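PDB 3TC1: octaprenyl Pyrophosphate Synthase from Helicobacter pylori, which probably catalyses the stepwise addition of isopentenyl diphosphate units to an allylic diphosphate, making the eight-isoprene (C40) octaprenyl diphosphate. Local coordinates for residues L74-V79 and L104-Y109; Q125-A130 and I167-K172; L134-I139 and L159-A164. All blocks are in the same frame, centred on the assembly; numbering follows the deposited sequence.

All three contacts join helices of one all-alpha prenyl synthetase fold, and each also reaches the second subunit. Interactions 2 and 3 hold the same pair, helix 121-144 against helix 152-177. Interaction 2 is a buried alanine-lined seam without polar bonds, whereas interaction 3, about 12 Å from it between centres, is only partly buried and carried by two salt bridges, one of them made by a lysine about 9 Å from a bound magnesium ion. Interaction 1 ties helix 53-80 to helix 92-116 and is buried too, mixing leucine packing with an imidazole hydrogen-bonded to the second subunit. It touches interaction 3 where two carboxylate oxygens, Asp77 OD1 and Glu138 OE2, approach to 2.7 Å.

Interaction 1: L74-V79 and L104-Y109; sequences LLHDDV and LGDVFY
Leu75 makes the first contact. With CG anti to the carbonyl carbon (chi1 -73°), it sends CD1 across to 3.7 Å from Leu104 CG, the two side chains crossing obliquely. The same methyl lies 3.7 Å from Gly105 CA. His76 is turned the same way, and its NE2 sits 3.6 Å from Gly105 CA, whose lack of a side chain makes room for the ring. On the rim of the imidazole, CE1 meets Asp106 OD1 at 3.1 Å, the carboxylate standing almost perpendicular to the ring. Tyr109 directs its edge toward the ring face in an offset edge-to-face pair, centroids 5.7 Å apart. Both imidazole nitrogens find partners beyond the two segments: NE2 bonds to Val102 O and ND1 to Asp106 OD2 of the second subunit, while Asp106 OD2 of this chain bonds in return to His76 ND1 of that subunit. Asp77 and Asp78, the next two residues, fit the first aspartate-rich motif, which in relatives binds the magnesium ions that hold the allylic diphosphate; Asp78 pairs with Arg86. The two helices run nearly antiparallel at 158°, with helix 23-29 packed on Leu104 and Phe108 and the second subunit beside His76.

Interaction 2: Q125-A130 and I167-K172; sequences QALSNA and IEASLK
The two helical segments run nearly antiparallel, at 168° with their axes 8.9 Å apart, and come closest at Ala126 and Ala169, whose CA atoms are 5.8 Å from each other. Ala169 is the centre of the seam. Its CB points at the opposite helix and lands between two features one turn apart: the carbonyl of Ala126, with O at 3.7 Å, and the methyl of Ala130, with CB also at 3.7 Å. Such short side chains let the backbones draw together, and no hydrogen bond crosses the gap. Helices 121-144 and 152-177 are neighbours in the all-alpha polyprenyl synthetase fold, joined here in a buried contact. Leu127 closes one flank. Its CG lies anti to the carbonyl carbon (chi1 -72°), and the extended chi2 carries CD2 over the Ala169 backbone, 3.9 Å from Ala169 O and 4.1 Å from Ser170 OG. That hydroxyl is not left to the leucine, because it bonds to Phe166 O one turn back in its own helix. Leu62, Ile65 and Val66 of helix 53-80 pack on the same leucine, while Ser128, which takes no part in the seam, bonds to Ser117 of the second subunit.

Interaction 3: L134-I139 and L159-A164; sequences LSRGEI and LEDKTA
Lys162 lays the base of its side chain across the backbone of Gly137, with Lys162 CG 3.3 Å from Gly137 C, before the chain bends at chi3 (62°) and turns its amine to Glu138. This is a steep helix crossing in the all-alpha polyprenyl synthetase fold, and the Lys162-Thr163 pair matches a lysine-threonine motif whose lysine, in relatives, contacts the allylic diphosphate; here the Lys162 side chain is about 9 Å from the bound magnesium ion. Gly137 has no side chain to hold the helices apart, so their axes close to 7.1 Å. Glu138, bent at chi2, receives Lys162 NZ on OE2 at 3.1 Å, almost along the C-O axis; the lysine charge would help to offset the crowding of Glu138 OE2 and Asp77 OD1. Across the glycine, Asp161 sets its CB against Gly137 CA and is gripped side-on by Arg136. Arg136 starts with CG anti to the backbone N and bends at chi3, which brings the guanidinium round to the carboxylate: NE bonds to Asp161 OD2 at 3.1 Å, above the carboxylate plane, while NH2 reaches the syn lone pair of Asp161 OD1 at 3.2 Å. The two planes are twisted 46° apart, so the bidentate pair is far from flat. Arg133 bonds to the same OD1, and the two arginines probably keep Asp161 ionised despite nearby Glu140; Arg136 NH1 turns to Ile20 O of the second subunit. Leu134 pushes CD2 to 3.2 Å from Lys162 O, a close methyl-to-carbonyl contact. The second helix widens into a pi-type turn here, and Leu159 O accepts from both Ala164 N and Thr163 N, the latter at 2.9 Å.

Interaction 1: L74-V79 and L104-Y109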
loop_
_atom_site.group_PDB
_atom_site.type_symbol
_atom_site.label_atom_id
_atom_site.label_comp_id
_atom_site.label_asym_id
_atom_site.label_seq_id
_atom_site.Cartn_x
_atom_site.Cartn_y
_atom_site.Cartn_z
ATOM N N LEU B 74 -2.345 -4.690 -8.420
ATOM C CA LEU B 74 -3.269 -4.461 -9.528
ATOM C C LEU B 74 -4.281 -3.378 -9.157
ATOM O O LEU B 74 -4.660 -2.556 -9.992
ATOM C CB LEU B 74 -3.997 -5.758 -9.902
ATOM C CG LEU B 74 -3.106 -6.878 -10.456
ATOM C CD1 LEU B 74 -3.939 -8.130 -10.697
ATOM C CD2 LEU B 74 -2.437 -6.413 -11.738
ATOM N N LEU B 75 -4.710 -3.377 -7.898
ATOM C CA LEU B 75 -5.665 -2.380 -7.425
ATOM C C LEU B 75 -5.063 -0.986 -7.521
ATOM O O LEU B 75 -5.722 -0.054 -7.971
ATOM C CB LEU B 75 -6.069 -2.661 -5.977
ATOM C CG LEU B 75 -6.991 -3.856 -5.715
ATOM C CD1 LEU B 75 -7.151 -4.035 -4.206
ATOM C CD2 LEU B 75 -8.353 -3.638 -6.375
ATOM N N HIS B 76 -3.811 -0.839 -7.099
ATOM C CA HIS B 76 -3.163 0.464 -7.166
ATOM C C HIS B 76 -2.825 0.840 -8.600
ATOM O O HIS B 76 -2.907 2.009 -8.971
ATOM C CB HIS B 76 -1.899 0.495 -6.294
ATOM C CG HIS B 76 -2.188 0.612 -4.827
ATOM N ND1 HIS B 76 -1.198 0.722 -3.875
ATOM C CD2 HIS B 76 -3.361 0.623 -4.152
ATOM C CE1 HIS B 76 -1.748 0.792 -2.676
ATOM N NE2 HIS B 76 -3.059 0.732 -2.816
ATOM N N ASP B 77 -2.451 -0.148 -9.408
ATOM C CA ASP B 77 -2.120 0.117 -10.804
ATOM C C ASP B 77 -3.346 0.627 -11.558
ATOM O O ASP B 77 -3.226 1.491 -12.420
ATOM C CB ASP B 77 -1.577 -1.142 -11.490
ATOM C CG ASP B 77 -0.210 -1.551 -10.970
ATOM O OD1 ASP B 77 0.668 -0.671 -10.832
ATOM O OD2 ASP B 77 -0.008 -2.757 -10.711
ATOM N N ASP B 78 -4.522 0.099 -11.237
ATOM C CA ASP B 78 -5.740 0.540 -11.911
ATOM C C ASP B 78 -6.061 1.992 -11.578
ATOM O O ASP B 78 -6.605 2.719 -12.405
ATOM C CB ASP B 78 -6.927 -0.355 -11.542
ATOM C CG ASP B 78 -6.871 -1.701 -12.233
ATOM O OD1 ASP B 78 -6.194 -1.795 -13.276
ATOM O OD2 ASP B 78 -7.509 -2.660 -11.746
ATOM N N VAL B 79 -5.720 2.412 -10.366
ATOM C CA VAL B 79 -5.955 3.787 -9.942
ATOM C C VAL B 79 -5.028 4.721 -10.716
ATOM O O VAL B 79 -5.467 5.702 -11.319
ATOM C CB VAL B 79 -5.669 3.962 -8.434
ATOM C CG1 VAL B 79 -5.798 5.428 -8.038
ATOM C CG2 VAL B 79 -6.626 3.103 -7.626
ATOM N N LEU B 104 -8.111 -0.200 -0.213
ATOM C CA LEU B 104 -8.332 -1.637 -0.319
ATOM C C LEU B 104 -7.019 -2.335 -0.662
ATOM O O LEU B 104 -6.759 -3.441 -0.207
ATOM C CB LEU B 104 -9.380 -1.958 -1.388
ATOM C CG LEU B 104 -9.652 -3.461 -1.552
ATOM C CD1 LEU B 104 -10.262 -4.019 -0.275
ATOM C CD2 LEU B 104 -10.571 -3.706 -2.734
ATOM N N GLY B 105 -6.195 -1.677 -1.471
ATOM C CA GLY B 105 -4.907 -2.240 -1.827
ATOM C C GLY B 105 -4.000 -2.250 -0.607
ATOM O O GLY B 105 -3.220 -3.179 -0.400
ATOM N N ASP B 106 -4.105 -1.206 0.211
ATOM C CA ASP B 106 -3.292 -1.110 1.423
ATOM C C ASP B 106 -3.701 -2.204 2.397
ATOM O O ASP B 106 -2.869 -2.756 3.118
ATOM C CB ASP B 106 -3.461 0.263 2.085
ATOM C CG ASP B 106 -2.773 1.365 1.310
ATOM O OD1 ASP B 106 -1.937 1.040 0.437
ATOM O OD2 ASP B 106 -3.053 2.551 1.586
ATOM N N VAL B 107 -4.997 -2.490 2.412
ATOM C CA VAL B 107 -5.565 -3.538 3.254
ATOM C C VAL B 107 -5.007 -4.893 2.809
ATOM O O VAL B 107 -4.603 -5.712 3.635
ATOM C CB VAL B 107 -7.101 -3.567 3.126
ATOM C CG1 VAL B 107 -7.645 -4.901 3.630
ATOM C CG2 VAL B 107 -7.713 -2.410 3.920
ATOM N N PHE B 108 -4.990 -5.130 1.498
ATOM C CA PHE B 108 -4.458 -6.386 0.982
ATOM C C PHE B 108 -2.984 -6.503 1.348
ATOM O O PHE B 108 -2.548 -7.547 1.835
ATOM C CB PHE B 108 -4.629 -6.480 -0.539
ATOM C CG PHE B 108 -5.871 -7.222 -0.969
ATOM C CD1 PHE B 108 -7.129 -6.642 -0.840
ATOM C CD2 PHE B 108 -5.777 -8.505 -1.504
ATOM C CE1 PHE B 108 -8.279 -7.327 -1.239
ATOM C CE2 PHE B 108 -6.917 -9.201 -1.907
ATOM C CZ PHE B 108 -8.175 -8.609 -1.774
ATOM N N TYR B 109 -2.225 -5.434 1.123
ATOM C CA TYR B 109 -0.798 -5.419 1.442
ATOM C C TYR B 109 -0.508 -5.654 2.926
ATOM O O TYR B 109 0.350 -6.461 3.270
ATOM C CB TYR B 109 -0.157 -4.083 1.053
ATOM C CG TYR B 109 0.257 -3.947 -0.396
ATOM C CD1 TYR B 109 0.989 -4.952 -1.034
ATOM C CD2 TYR B 109 -0.038 -2.787 -1.118
ATOM C CE1 TYR B 109 1.419 -4.804 -2.353
ATOM C CE2 TYR B 109 0.388 -2.628 -2.437
ATOM C CZ TYR B 109 1.114 -3.642 -3.048
ATOM O OH TYR B 109 1.527 -3.495 -4.352
#

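Interaction 2: Q125-A130 and I167-K172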
loop_
_atom_site.group_PDB
_atom_site.type_symbol
_atom_site.label_atom_id
_atom_site.label_comp_id
_atom_site.label_asym_id
_atom_site.label_seq_id
_atom_site.Cartn_x
_atom_site.Cartn_y
_atom_site.Cartn_z
ATOM N N GLN B 125 11.696 -11.190 4.151
ATOM C CA GLN B 125 12.533 -10.199 3.489
ATOM C C GLN B 125 12.509 -10.328 1.972
ATOM O O GLN B 125 12.510 -9.326 1.267
ATOM C CB GLN B 125 13.974 -10.290 3.991
ATOM C CG GLN B 125 14.142 -9.838 5.430
ATOM C CD GLN B 125 15.591 -9.623 5.810
ATOM O OE1 GLN B 125 15.901 -9.324 6.962
ATOM N NE2 GLN B 125 16.487 -9.767 4.844
ATOM N N ALA B 126 12.490 -11.558 1.468
ATOM C CA ALA B 126 12.463 -11.765 0.024
ATOM C C ALA B 126 11.197 -11.165 -0.575
ATOM O O ALA B 126 11.251 -10.432 -1.564
ATOM C CB ALA B 126 12.548 -13.253 -0.300
ATOM N N LEU B 127 10.052 -11.454 0.029
ATOM C CA LEU B 127 8.808 -10.917 -0.501
ATOM C C LEU B 127 8.607 -9.429 -0.228
ATOM O O LEU B 127 8.136 -8.706 -1.108
ATOM C CB LEU B 127 7.608 -11.713 0.020
ATOM C CG LEU B 127 7.438 -13.119 -0.565
ATOM C CD1 LEU B 127 6.165 -13.728 -0.020
ATOM C CD2 LEU B 127 7.378 -13.056 -2.087
ATOM N N SER B 128 8.954 -8.956 0.969
ATOM C CA SER B 128 8.762 -7.532 1.242
ATOM C C SER B 128 9.685 -6.710 0.342
ATOM O O SER B 128 9.335 -5.612 -0.089
ATOM C CB SER B 128 8.985 -7.200 2.732
ATOM O OG SER B 128 10.317 -7.412 3.158
ATOM N N ASN B 129 10.853 -7.256 0.023
ATOM C CA ASN B 129 11.778 -6.549 -0.853
ATOM C C ASN B 129 11.215 -6.524 -2.272
ATOM O O ASN B 129 11.433 -5.567 -3.019
ATOM C CB ASN B 129 13.149 -7.226 -0.861
ATOM C CG ASN B 129 14.122 -6.552 -1.817
ATOM O OD1 ASN B 129 14.516 -5.400 -1.618
ATOM N ND2 ASN B 129 14.505 -7.268 -2.869
ATOM N N ALA B 130 10.493 -7.580 -2.638
ATOM C CA ALA B 130 9.892 -7.672 -3.964
ATOM C C ALA B 130 8.789 -6.626 -4.086
ATOM O O ALA B 130 8.591 -6.047 -5.151
ATOM C CB ALA B 130 9.322 -9.076 -4.197
ATOM N N ILE B 167 8.031 -12.681 -9.295
ATOM C CA ILE B 167 7.870 -14.111 -9.558
ATOM C C ILE B 167 9.122 -14.821 -9.036
ATOM O O ILE B 167 9.041 -15.883 -8.413
ATOM C CB ILE B 167 7.678 -14.391 -11.069
ATOM C CG1 ILE B 167 6.369 -13.754 -11.540
ATOM C CG2 ILE B 167 7.644 -15.901 -11.332
ATOM C CD1 ILE B 167 6.126 -13.841 -13.042
ATOM N N GLU B 168 10.279 -14.222 -9.285
ATOM C CA GLU B 168 11.539 -14.778 -8.802
ATOM C C GLU B 168 11.469 -14.938 -7.285
ATOM O O GLU B 168 11.800 -15.998 -6.745
ATOM C CB GLU B 168 12.698 -13.843 -9.144
ATOM C CG GLU B 168 14.005 -14.208 -8.449
ATOM C CD GLU B 168 15.098 -13.181 -8.668
ATOM O OE1 GLU B 168 14.814 -11.975 -8.534
ATOM O OE2 GLU B 168 16.243 -13.578 -8.962
ATOM N N ALA B 169 11.037 -13.876 -6.604
ATOM C CA ALA B 169 10.936 -13.880 -5.145
ATOM C C ALA B 169 9.901 -14.866 -4.628
ATOM O O ALA B 169 10.069 -15.454 -3.555
ATOM C CB ALA B 169 10.611 -12.475 -4.639
ATOM N N SER B 170 8.818 -15.040 -5.376
ATOM C CA SER B 170 7.772 -15.964 -4.959
ATOM C C SER B 170 8.258 -17.412 -5.015
ATOM O O SER B 170 7.975 -18.204 -4.115
ATOM C CB SER B 170 6.533 -15.803 -5.843
ATOM O OG SER B 170 5.978 -14.510 -5.697
ATOM N N LEU B 171 8.986 -17.754 -6.072
ATOM C CA LEU B 171 9.504 -19.111 -6.221
ATOM C C LEU B 171 10.643 -19.392 -5.248
ATOM O O LEU B 171 10.762 -20.499 -4.724
ATOM C CB LEU B 171 9.966 -19.342 -7.660
ATOM C CG LEU B 171 8.844 -19.817 -8.589
ATOM C CD1 LEU B 171 9.221 -19.599 -10.038
ATOM C CD2 LEU B 171 8.565 -21.288 -8.317
ATOM N N LYS B 172 11.480 -18.386 -5.020
ATOM C CA LYS B 172 12.603 -18.516 -4.103
ATOM C C LYS B 172 12.051 -18.752 -2.701
ATOM O O LYS B 172 12.575 -19.569 -1.944
ATOM C CB LYS B 172 13.449 -17.240 -4.137
ATOM C CG LYS B 172 14.706 -17.280 -3.283
ATOM C CD LYS B 172 15.431 -15.935 -3.317
ATOM C CE LYS B 172 16.654 -15.928 -2.410
ATOM N NZ LYS B 172 17.368 -14.619 -2.450
#

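Interaction 3: L134-I139 and L159-A164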
loop_
_atom_site.group_PDB
_atom_site.type_symbol
_atom_site.label_atom_id
_atom_site.label_comp_id
_atom_site.label_asym_id
_atom_site.label_seq_id
_atom_site.Cartn_x
_atom_site.Cartn_y
_atom_site.Cartn_z
ATOM N N LEU B 134 8.432 -3.627 -6.732
ATOM C CA LEU B 134 7.209 -3.461 -7.513
ATOM C C LEU B 134 6.800 -1.985 -7.464
ATOM O O LEU B 134 6.341 -1.416 -8.455
ATOM C CB LEU B 134 6.072 -4.307 -6.933
ATOM C CG LEU B 134 6.160 -5.830 -7.027
ATOM C CD1 LEU B 134 5.023 -6.449 -6.225
ATOM C CD2 LEU B 134 6.090 -6.260 -8.484
ATOM N N SER B 135 6.962 -1.364 -6.303
ATOM C CA SER B 135 6.592 0.041 -6.179
ATOM C C SER B 135 7.587 0.930 -6.924
ATOM O O SER B 135 7.199 1.938 -7.512
ATOM C CB SER B 135 6.494 0.452 -4.702
ATOM O OG SER B 135 7.773 0.584 -4.098
ATOM N N ARG B 136 8.863 0.557 -6.919
ATOM C CA ARG B 136 9.861 1.347 -7.631
ATOM C C ARG B 136 9.607 1.207 -9.133
ATOM O O ARG B 136 9.741 2.169 -9.891
ATOM C CB ARG B 136 11.283 0.873 -7.309
ATOM C CG ARG B 136 12.358 1.704 -7.995
ATOM C CD ARG B 136 13.759 1.274 -7.594
ATOM N NE ARG B 136 14.135 -0.019 -8.154
ATOM C CZ ARG B 136 15.147 -0.760 -7.711
ATOM N NH1 ARG B 136 15.888 -0.336 -6.696
ATOM N NH2 ARG B 136 15.415 -1.930 -8.278
ATOM N N GLY B 137 9.239 -0.002 -9.550
ATOM C CA GLY B 137 8.963 -0.252 -10.952
ATOM C C GLY B 137 7.733 0.497 -11.429
ATOM O O GLY B 137 7.683 0.965 -12.564
ATOM N N GLU B 138 6.731 0.611 -10.565
ATOM C CA GLU B 138 5.513 1.314 -10.934
ATOM C C GLU B 138 5.835 2.792 -11.161
ATOM O O GLU B 138 5.376 3.392 -12.130
ATOM C CB GLU B 138 4.460 1.164 -9.833
ATOM C CG GLU B 138 3.191 1.956 -10.090
ATOM C CD GLU B 138 2.458 1.516 -11.348
ATOM O OE1 GLU B 138 1.466 2.183 -11.707
ATOM O OE2 GLU B 138 2.863 0.510 -11.971
ATOM N N ILE B 139 6.635 3.370 -10.272
ATOM C CA ILE B 139 7.016 4.771 -10.399
ATOM C C ILE B 139 7.864 4.968 -11.646
ATOM O O ILE B 139 7.690 5.938 -12.377
ATOM C CB ILE B 139 7.803 5.251 -9.167
ATOM C CG1 ILE B 139 6.870 5.310 -7.960
ATOM C CG2 ILE B 139 8.411 6.626 -9.430
ATOM C CD1 ILE B 139 7.556 5.722 -6.678
ATOM N N LEU B 159 10.567 -3.896 -16.497
ATOM C CA LEU B 159 10.057 -5.263 -16.573
ATOM C C LEU B 159 10.528 -6.092 -15.388
ATOM O O LEU B 159 9.753 -6.850 -14.800
ATOM C CB LEU B 159 10.503 -5.946 -17.872
ATOM C CG LEU B 159 9.375 -6.156 -18.886
ATOM C CD1 LEU B 159 8.882 -4.794 -19.333
ATOM C CD2 LEU B 159 9.850 -6.978 -20.085
ATOM N N GLU B 160 11.803 -5.948 -15.047
ATOM C CA GLU B 160 12.388 -6.678 -13.928
ATOM C C GLU B 160 11.760 -6.259 -12.595
ATOM O O GLU B 160 11.406 -7.108 -11.765
ATOM C CB GLU B 160 13.899 -6.439 -13.894
ATOM C CG GLU B 160 14.658 -7.045 -15.063
ATOM C CD GLU B 160 16.002 -6.370 -15.294
ATOM O OE1 GLU B 160 16.513 -5.733 -14.351
ATOM O OE2 GLU B 160 16.552 -6.478 -16.412
ATOM N N ASP B 161 11.621 -4.954 -12.391
ATOM C CA ASP B 161 11.037 -4.445 -11.154
ATOM C C ASP B 161 9.545 -4.706 -11.006
ATOM O O ASP B 161 9.092 -5.133 -9.942
ATOM C CB ASP B 161 11.289 -2.939 -11.016
ATOM C CG ASP B 161 12.705 -2.621 -10.584
ATOM O OD1 ASP B 161 13.394 -3.539 -10.095
ATOM O OD2 ASP B 161 13.127 -1.453 -10.713
ATOM N N LYS B 162 8.777 -4.450 -12.062
ATOM C CA LYS B 162 7.329 -4.643 -11.998
ATOM C C LYS B 162 6.814 -6.065 -12.150
ATOM O O LYS B 162 5.732 -6.381 -11.655
ATOM C CB LYS B 162 6.622 -3.775 -13.043
ATOM C CG LYS B 162 6.573 -2.301 -12.714
ATOM C CD LYS B 162 5.572 -1.581 -13.610
ATOM C CE LYS B 162 4.160 -2.115 -13.395
ATOM N NZ LYS B 162 3.171 -1.483 -14.309
ATOM N N THR B 163 7.569 -6.927 -12.826
ATOM C CA THR B 163 7.100 -8.290 -13.035
ATOM C C THR B 163 8.036 -9.443 -12.699
ATOM O O THR B 163 7.669 -10.342 -11.946
ATOM C CB THR B 163 6.655 -8.499 -14.511
ATOM O OG1 THR B 163 5.610 -7.576 -14.835
ATOM C CG2 THR B 163 6.151 -9.921 -14.725
ATOM N N ALA B 164 9.234 -9.429 -13.268
ATOM C CA ALA B 164 10.174 -10.529 -13.082
ATOM C C ALA B 164 10.613 -10.857 -11.660
ATOM O O ALA B 164 10.503 -12.004 -11.231
ATOM C CB ALA B 164 11.394 -10.310 -13.963
#